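Local coordinates for protein 16S rRNA (guanine(1405)-N(7))-methyltransferase (Klebsiella pneumoniae, PDB 6PI9) that probably methylates N7 of guanine 1405 in 16S rRNA, using S-adenosyl-L-methionine as methyl donor, and thereby confers resistance to aminoglycosides, at residues 228-233 / 253-258. Numbering follows the deposited sequence.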
ATOM      1  N   HIS A 228       3.680  -1.038  17.652  1.00 34.65           N
ATOM      2  CA  HIS A 228       5.038  -1.122  17.132  1.00 33.06           C
ATOM      3  C   HIS A 228       5.566   0.256  16.715  1.00 32.69           C
ATOM      4  O   HIS A 228       6.724   0.607  17.000  1.00 31.80           O
ATOM      5  CB  HIS A 228       5.070  -2.066  15.927  1.00 34.92           C
ATOM      6  CG  HIS A 228       6.448  -2.298  15.445  1.00 44.17           C
ATOM      7  ND1 HIS A 228       7.359  -3.026  16.178  1.00 45.56           N
ATOM      8  CD2 HIS A 228       7.093  -1.884  14.330  1.00 44.96           C
ATOM      9  CE1 HIS A 228       8.509  -3.059  15.527  1.00 43.35           C
ATOM     10  NE2 HIS A 228       8.374  -2.370  14.413  1.00 43.98           N
ATOM     11  N   TYR A 229       4.740   1.037  16.007  1.00 31.74           N
ATOM     12  CA  TYR A 229       5.128   2.410  15.640  1.00 30.55           C
ATOM     13  C   TYR A 229       5.366   3.283  16.874  1.00 33.26           C
ATOM     14  O   TYR A 229       6.270   4.146  16.887  1.00 31.34           O
ATOM     15  CB  TYR A 229       4.010   3.029  14.806  1.00 31.33           C
ATOM     16  CG  TYR A 229       3.991   2.510  13.404  1.00 31.17           C
ATOM     17  CD1 TYR A 229       5.187   2.300  12.724  1.00 31.98           C
ATOM     18  CD2 TYR A 229       2.773   2.297  12.732  1.00 35.74           C
ATOM     19  CE1 TYR A 229       5.160   1.847  11.403  1.00 34.13           C
ATOM     20  CE2 TYR A 229       2.729   1.856  11.415  1.00 32.60           C
ATOM     21  CZ  TYR A 229       3.934   1.621  10.771  1.00 38.90           C
ATOM     22  OH  TYR A 229       3.911   1.200   9.431  1.00 42.35           O
ATOM     23  N   ALA A 230       4.485   3.166  17.863  1.00 31.86           N
ATOM     24  CA  ALA A 230       4.645   3.952  19.093  1.00 31.94           C
ATOM     25  C   ALA A 230       5.977   3.649  19.775  1.00 36.10           C
ATOM     26  O   ALA A 230       6.720   4.563  20.182  1.00 34.62           O
ATOM     27  CB  ALA A 230       3.466   3.657  20.042  1.00 33.90           C
ATOM     28  N   ASP A 231       6.300   2.364  19.926  1.00 36.41           N
ATOM     29  CA  ASP A 231       7.563   2.005  20.560  1.00 35.87           C
ATOM     30  C   ASP A 231       8.731   2.542  19.759  1.00 34.14           C
ATOM     31  O   ASP A 231       9.730   3.029  20.327  1.00 33.40           O
ATOM     32  CB  ASP A 231       7.725   0.490  20.678  1.00 35.44           C
ATOM     33  CG  ASP A 231       6.792  -0.167  21.681  1.00 40.82           C
ATOM     34  OD1 ASP A 231       6.243   0.468  22.610  1.00 39.32           O
ATOM     35  OD2 ASP A 231       6.621  -1.389  21.502  1.00 43.55           O
ATOM     36  N   TRP A 232       8.652   2.422  18.431  1.00 30.91           N
ATOM     37  CA  TRP A 232       9.753   2.864  17.597  1.00 30.52           C
ATOM     38  C   TRP A 232       9.907   4.364  17.697  1.00 35.02           C
ATOM     39  O   TRP A 232      11.024   4.890  17.890  1.00 35.45           O
ATOM     40  CB  TRP A 232       9.489   2.458  16.136  1.00 29.43           C
ATOM     41  CG  TRP A 232      10.482   3.038  15.171  1.00 34.14           C
ATOM     42  CD1 TRP A 232      11.738   2.520  14.860  1.00 34.04           C
ATOM     43  CD2 TRP A 232      10.335   4.230  14.398  1.00 31.42           C
ATOM     44  NE1 TRP A 232      12.354   3.343  13.958  1.00 31.93           N
ATOM     45  CE2 TRP A 232      11.514   4.378  13.631  1.00 30.27           C
ATOM     46  CE3 TRP A 232       9.299   5.168  14.243  1.00 31.07           C
ATOM     47  CZ2 TRP A 232      11.708   5.429  12.784  1.00 29.51           C
ATOM     48  CZ3 TRP A 232       9.483   6.225  13.342  1.00 35.81           C
ATOM     49  CH2 TRP A 232      10.683   6.347  12.636  1.00 37.12           C
ATOM     50  N   PHE A 233       8.788   5.068  17.581  1.00 29.47           N
ATOM     51  CA  PHE A 233       8.851   6.517  17.680  1.00 34.32           C
ATOM     52  C   PHE A 233       9.437   6.949  19.024  1.00 36.05           C
ATOM     53  O   PHE A 233      10.305   7.840  19.087  1.00 38.84           O
ATOM     54  CB  PHE A 233       7.449   7.109  17.467  1.00 35.78           C
ATOM     55  CG  PHE A 233       7.438   8.628  17.417  1.00 32.86           C
ATOM     56  CD1 PHE A 233       8.177   9.289  16.463  1.00 32.76           C
ATOM     57  CD2 PHE A 233       6.676   9.362  18.316  1.00 35.66           C
ATOM     58  CE1 PHE A 233       8.153  10.682  16.383  1.00 35.93           C
ATOM     59  CE2 PHE A 233       6.654  10.784  18.239  1.00 40.69           C
ATOM     60  CZ  PHE A 233       7.398  11.410  17.252  1.00 35.13           C
ATOM     61  N   LEU A 253      -2.574   7.198  14.162  1.00 34.35           N
ATOM     62  CA  LEU A 253      -1.995   7.516  15.471  1.00 36.80           C
ATOM     63  C   LEU A 253      -1.285   8.860  15.378  1.00 33.65           C
ATOM     64  O   LEU A 253      -0.352   9.002  14.576  1.00 33.24           O
ATOM     65  CB  LEU A 253      -0.990   6.437  15.874  1.00 35.18           C
ATOM     66  CG  LEU A 253      -0.055   6.720  17.085  1.00 37.93           C
ATOM     67  CD1 LEU A 253      -0.832   6.881  18.394  1.00 38.78           C
ATOM     68  CD2 LEU A 253       0.965   5.565  17.133  1.00 37.14           C
ATOM     69  N   VAL A 254      -1.693   9.823  16.213  1.00 34.62           N
ATOM     70  CA  VAL A 254      -1.255  11.220  16.087  1.00 39.39           C
ATOM     71  C   VAL A 254      -0.473  11.600  17.345  1.00 32.73           C
ATOM     72  O   VAL A 254      -0.938  11.366  18.444  1.00 34.28           O
ATOM     73  CB  VAL A 254      -2.451  12.187  15.928  1.00 39.89           C
ATOM     74  CG1 VAL A 254      -1.926  13.671  15.752  1.00 39.96           C
ATOM     75  CG2 VAL A 254      -3.364  11.771  14.766  1.00 34.80           C
ATOM     76  N   TYR A 255       0.701  12.196  17.158  1.00 33.25           N
ATOM     77  CA  TYR A 255       1.545  12.739  18.222  1.00 34.06           C
ATOM     78  C   TYR A 255       1.679  14.247  18.045  1.00 38.70           C
ATOM     79  O   TYR A 255       2.014  14.714  16.954  1.00 33.73           O
ATOM     80  CB  TYR A 255       2.971  12.189  18.138  1.00 33.60           C
ATOM     81  CG  TYR A 255       3.098  10.764  18.622  1.00 36.14           C
ATOM     82  CD1 TYR A 255       3.350  10.482  19.950  1.00 40.64           C
ATOM     83  CD2 TYR A 255       2.979   9.702  17.731  1.00 36.17           C
ATOM     84  CE1 TYR A 255       3.478   9.142  20.381  1.00 37.58           C
ATOM     85  CE2 TYR A 255       3.095   8.387  18.168  1.00 35.47           C
ATOM     86  CZ  TYR A 255       3.340   8.124  19.455  1.00 33.30           C
ATOM     87  OH  TYR A 255       3.470   6.799  19.866  1.00 39.39           O
ATOM     88  N   LEU A 256       1.467  15.000  19.123  1.00 39.74           N
ATOM     89  CA  LEU A 256       1.763  16.431  19.133  1.00 40.65           C
ATOM     90  C   LEU A 256       3.087  16.603  19.869  1.00 38.77           C
ATOM     91  O   LEU A 256       3.204  16.210  21.036  1.00 44.00           O
ATOM     92  CB  LEU A 256       0.634  17.195  19.845  1.00 45.86           C
ATOM     93  CG  LEU A 256      -0.796  16.935  19.334  1.00 45.62           C
ATOM     94  CD1 LEU A 256      -1.843  17.817  20.088  1.00 48.57           C
ATOM     95  CD2 LEU A 256      -0.882  17.144  17.818  1.00 45.31           C
ATOM     96  N   VAL A 257       4.061  17.194  19.212  1.00 37.82           N
ATOM     97  CA  VAL A 257       5.446  17.146  19.644  1.00 38.03           C
ATOM     98  C   VAL A 257       5.956  18.568  19.774  1.00 43.16           C
ATOM     99  O   VAL A 257       5.766  19.383  18.866  1.00 40.38           O
ATOM    100  CB  VAL A 257       6.293  16.361  18.636  1.00 41.99           C
ATOM    101  CG1 VAL A 257       7.758  16.377  19.020  1.00 43.32           C
ATOM    102  CG2 VAL A 257       5.729  14.946  18.502  1.00 33.49           C
ATOM    103  N   GLU A 258       6.664  18.835  20.861  1.00 44.97           N
ATOM    104  CA  GLU A 258       7.106  20.184  21.182  1.00 50.38           C
ATOM    105  C   GLU A 258       8.614  20.214  21.338  1.00 53.10           C
ATOM    106  O   GLU A 258       9.229  19.255  21.817  1.00 50.47           O
ATOM    107  CB  GLU A 258       6.438  20.666  22.449  1.00 57.93           C
ATOM    108  CG  GLU A 258       6.022  22.075  22.401  1.00 70.30           C
ATOM    109  CD  GLU A 258       5.285  22.463  23.659  1.00 77.05           C
ATOM    110  OE1 GLU A 258       5.439  21.748  24.684  1.00 77.47           O
ATOM    111  OE2 GLU A 258       4.579  23.487  23.609  1.00 82.41           O
TER
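The ring of F233 lies obliquely over one face of Y255: F233 CD2 stands 3.5 Å above the tyrosine plane, over its centre, and the planes are inclined at 49°, neither a stack nor an edge-to-face pair. Between the two rings the nearest atoms are F233 CE2 and Y255 CG, 3.6 Å apart. F233 CG, anti to the backbone N (chi1 -174°), points at the strand, and the phenyl reaches out from the helix while the phenol reaches back from the strand. At the phenylalanine edge, near the ring plane, V257 CG2 meets F233 CZ at 4.1 Å. At the edge of Y255, near its plane, lies A230 CA, 3.2 Å from Y255 OH; A230 CB is 3.1 Å from this oxygen, which is buried and has no hydrogen-bonding partner in the model. L253 CD2 packs on the same A230 CB at 4.3 Å. With no hydrogen bond between them, helix and strand, axes 10.5 Å apart and inclined at 24°, meet in van der Waals packing, the tyrosine hydroxyl close to the A230 backbone and methyl. Helix 225-236 lies on one face of the sheet of this Rossmann-like methyltransferase, against strand 252-259, which runs antiparallel between strands 208-214 and 241-248. F213 from strand 208-214 meets F233 edge-to-face, L186 of helix 186-192 touches it, and on the other sheet face V254 and L256 pack against helix 100-111.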